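Local coordinates for adherence and virulence protein A (Streptococcus pneumoniae, PDB 6PON), which probably serves as a fibronectin-binding adhesin and virulence factor, promoting attachment of the pneumococcus to host tissue, at residues 193-198 / 208-213. Sequence-based numbering, arbitrary orientation.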
loop_
_atom_site.group_PDB
_atom_site.type_symbol
_atom_site.label_atom_id
_atom_site.label_comp_id
_atom_site.label_asym_id
_atom_site.label_seq_id
_atom_site.Cartn_x
_atom_site.Cartn_y
_atom_site.Cartn_z
ATOM N N LYS B 193 14.156 -2.727 -10.953
ATOM C CA LYS B 193 14.364 -3.039 -12.359
ATOM C C LYS B 193 13.059 -3.373 -13.063
ATOM O O LYS B 193 12.855 -2.968 -14.210
ATOM C CB LYS B 193 15.370 -4.175 -12.513
ATOM C CG LYS B 193 15.259 -4.922 -13.849
ATOM C CD LYS B 193 16.629 -5.390 -14.335
ATOM C CE LYS B 193 16.505 -6.402 -15.451
ATOM N NZ LYS B 193 16.596 -7.768 -14.889
ATOM N N ASN B 194 12.148 -4.095 -12.412
ATOM C CA ASN B 194 10.898 -4.373 -13.116
ATOM C C ASN B 194 10.048 -3.117 -13.260
ATOM O O ASN B 194 9.305 -2.981 -14.238
ATOM C CB ASN B 194 10.103 -5.480 -12.430
ATOM C CG ASN B 194 9.115 -6.144 -13.374
ATOM O OD1 ASN B 194 9.404 -6.298 -14.564
ATOM N ND2 ASN B 194 7.937 -6.518 -12.863
ATOM N N LEU B 195 10.167 -2.171 -12.329
ATOM C CA LEU B 195 9.472 -0.902 -12.497
ATOM C C LEU B 195 10.038 -0.119 -13.679
ATOM O O LEU B 195 9.291 0.541 -14.416
ATOM C CB LEU B 195 9.572 -0.093 -11.211
ATOM C CG LEU B 195 8.819 -0.647 -10.001
ATOM C CD1 LEU B 195 9.350 -0.046 -8.709
ATOM C CD2 LEU B 195 7.339 -0.360 -10.147
ATOM N N GLN B 196 11.359 -0.174 -13.879
ATOM C CA GLN B 196 11.946 0.531 -15.016
ATOM C C GLN B 196 11.472 -0.068 -16.323
ATOM O O GLN B 196 11.252 0.651 -17.299
ATOM C CB GLN B 196 13.466 0.489 -14.955
ATOM C CG GLN B 196 14.069 1.381 -13.933
ATOM C CD GLN B 196 15.563 1.466 -14.116
ATOM O OE1 GLN B 196 16.288 0.503 -13.838
ATOM N NE2 GLN B 196 16.041 2.625 -14.592
ATOM N N SER B 197 11.297 -1.387 -16.350
ATOM C CA SER B 197 10.785 -2.057 -17.532
ATOM C C SER B 197 9.280 -1.891 -17.702
ATOM O O SER B 197 8.784 -1.951 -18.828
ATOM C CB SER B 197 11.112 -3.535 -17.467
ATOM O OG SER B 197 10.195 -4.231 -18.280
ATOM N N LEU B 198 8.531 -1.734 -16.613
ATOM C CA LEU B 198 7.099 -1.503 -16.758
ATOM C C LEU B 198 6.798 -0.046 -17.129
ATOM O O LEU B 198 5.866 0.233 -17.895
ATOM C CB LEU B 198 6.374 -1.898 -15.467
ATOM C CG LEU B 198 6.412 -3.387 -15.074
ATOM C CD1 LEU B 198 6.041 -3.608 -13.605
ATOM C CD2 LEU B 198 5.494 -4.183 -15.960
ATOM N N ASN B 208 14.604 3.147 -7.617
ATOM C CA ASN B 208 14.898 2.660 -6.276
ATOM C C ASN B 208 13.981 3.323 -5.270
ATOM O O ASN B 208 13.454 2.661 -4.365
ATOM C CB ASN B 208 16.360 2.904 -5.903
ATOM C CG ASN B 208 17.305 2.003 -6.653
ATOM O OD1 ASN B 208 16.897 0.965 -7.154
ATOM N ND2 ASN B 208 18.579 2.402 -6.750
ATOM N N GLU B 209 13.765 4.631 -5.431
ATOM C CA GLU B 209 12.897 5.363 -4.518
ATOM C C GLU B 209 11.468 4.859 -4.609
ATOM O O GLU B 209 10.821 4.630 -3.586
ATOM C CB GLU B 209 12.949 6.862 -4.815
ATOM C CG GLU B 209 11.929 7.676 -4.019
ATOM C CD GLU B 209 12.265 7.785 -2.536
ATOM O OE1 GLU B 209 13.342 7.295 -2.126
ATOM O OE2 GLU B 209 11.465 8.387 -1.784
ATOM N N LEU B 210 10.964 4.661 -5.826
ATOM C CA LEU B 210 9.630 4.101 -5.972
ATOM C C LEU B 210 9.560 2.705 -5.361
ATOM O O LEU B 210 8.631 2.403 -4.598
ATOM C CB LEU B 210 9.219 4.074 -7.437
ATOM C CG LEU B 210 7.758 3.685 -7.687
ATOM C CD1 LEU B 210 6.799 4.528 -6.845
ATOM C CD2 LEU B 210 7.387 3.747 -9.178
ATOM N N GLU B 211 10.527 1.835 -5.688
ATOM C CA GLU B 211 10.553 0.515 -5.066
ATOM C C GLU B 211 10.501 0.633 -3.547
ATOM O O GLU B 211 9.723 -0.068 -2.887
ATOM C CB GLU B 211 11.791 -0.291 -5.481
ATOM C CG GLU B 211 11.903 -1.645 -4.701
ATOM C CD GLU B 211 13.192 -2.455 -4.954
ATOM O OE1 GLU B 211 13.861 -2.288 -5.995
ATOM O OE2 GLU B 211 13.530 -3.297 -4.095
ATOM N N ARG B 212 11.311 1.534 -2.979
ATOM C CA ARG B 212 11.323 1.690 -1.529
ATOM C C ARG B 212 9.979 2.172 -1.014
ATOM O O ARG B 212 9.551 1.780 0.075
ATOM C CB ARG B 212 12.409 2.670 -1.103
ATOM C CG ARG B 212 12.559 2.765 0.399
ATOM C CD ARG B 212 13.221 4.079 0.795
ATOM N NE ARG B 212 12.438 5.229 0.344
ATOM C CZ ARG B 212 11.420 5.755 1.025
ATOM N NH1 ARG B 212 11.066 5.224 2.193
ATOM N NH2 ARG B 212 10.751 6.797 0.534
ATOM N N ILE B 213 9.303 3.018 -1.786
ATOM C CA ILE B 213 8.044 3.585 -1.331
ATOM C C ILE B 213 6.984 2.505 -1.240
ATOM O O ILE B 213 6.241 2.432 -0.256
ATOM C CB ILE B 213 7.623 4.724 -2.267
ATOM C CG1 ILE B 213 8.466 5.958 -1.967
ATOM C CG2 ILE B 213 6.119 4.987 -2.175
ATOM C CD1 ILE B 213 8.192 7.121 -2.919
#
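Leu195 and Glu211 bring their helices closest here, their CA atoms 7.6 Å apart, where the short helix 192-198 packs, roughly crosswise, against the early part of the much longer helix 204-225. A single leucine does the work from the short helix. The CA-CB bond of Leu195 points at the partner, and with CG anti to its own carbonyl carbon (chi1 -68°) the methyl CD1 is carried to the main chain of the other helix, 3.7 Å from Glu211 N and 3.9 Å from Glu211 CA. Leucine suits the place because it is long and apolar enough to rest one methyl on backbone and side-chain carbon together: CD1 also lies 4.2 Å from Leu210 CG and 4.1 Å from Glu211 CB. Leu210 thus meets it with its branch point, while Glu211 offers the aliphatic root of its chain. The rest of Glu211 serves a polar purpose. Its extended chain, with CG anti to the backbone N (chi1 174°), carries OE1 to a hydrogen bond with Ala192 N, at the start of the short helix; a carboxylate there is well matched to the positive end of the helix dipole and probably remains charged. On helix 204-225, Arg212 reaches back one turn to Glu209, its NH2 2.9 Å from Glu209 OE2, in a salt bridge lying nearly in the guanidinium plane but above that of the carboxylate. The second subunit adds to the packing, its Phe225 lying on Leu210 and its Phe244 on Glu209. Consecutive helices joined by the short link 199-203 and meeting steeply through a leucine make a helix-loop-helix corner, here within the NFACT N-terminal and middle region of the H2TH clan.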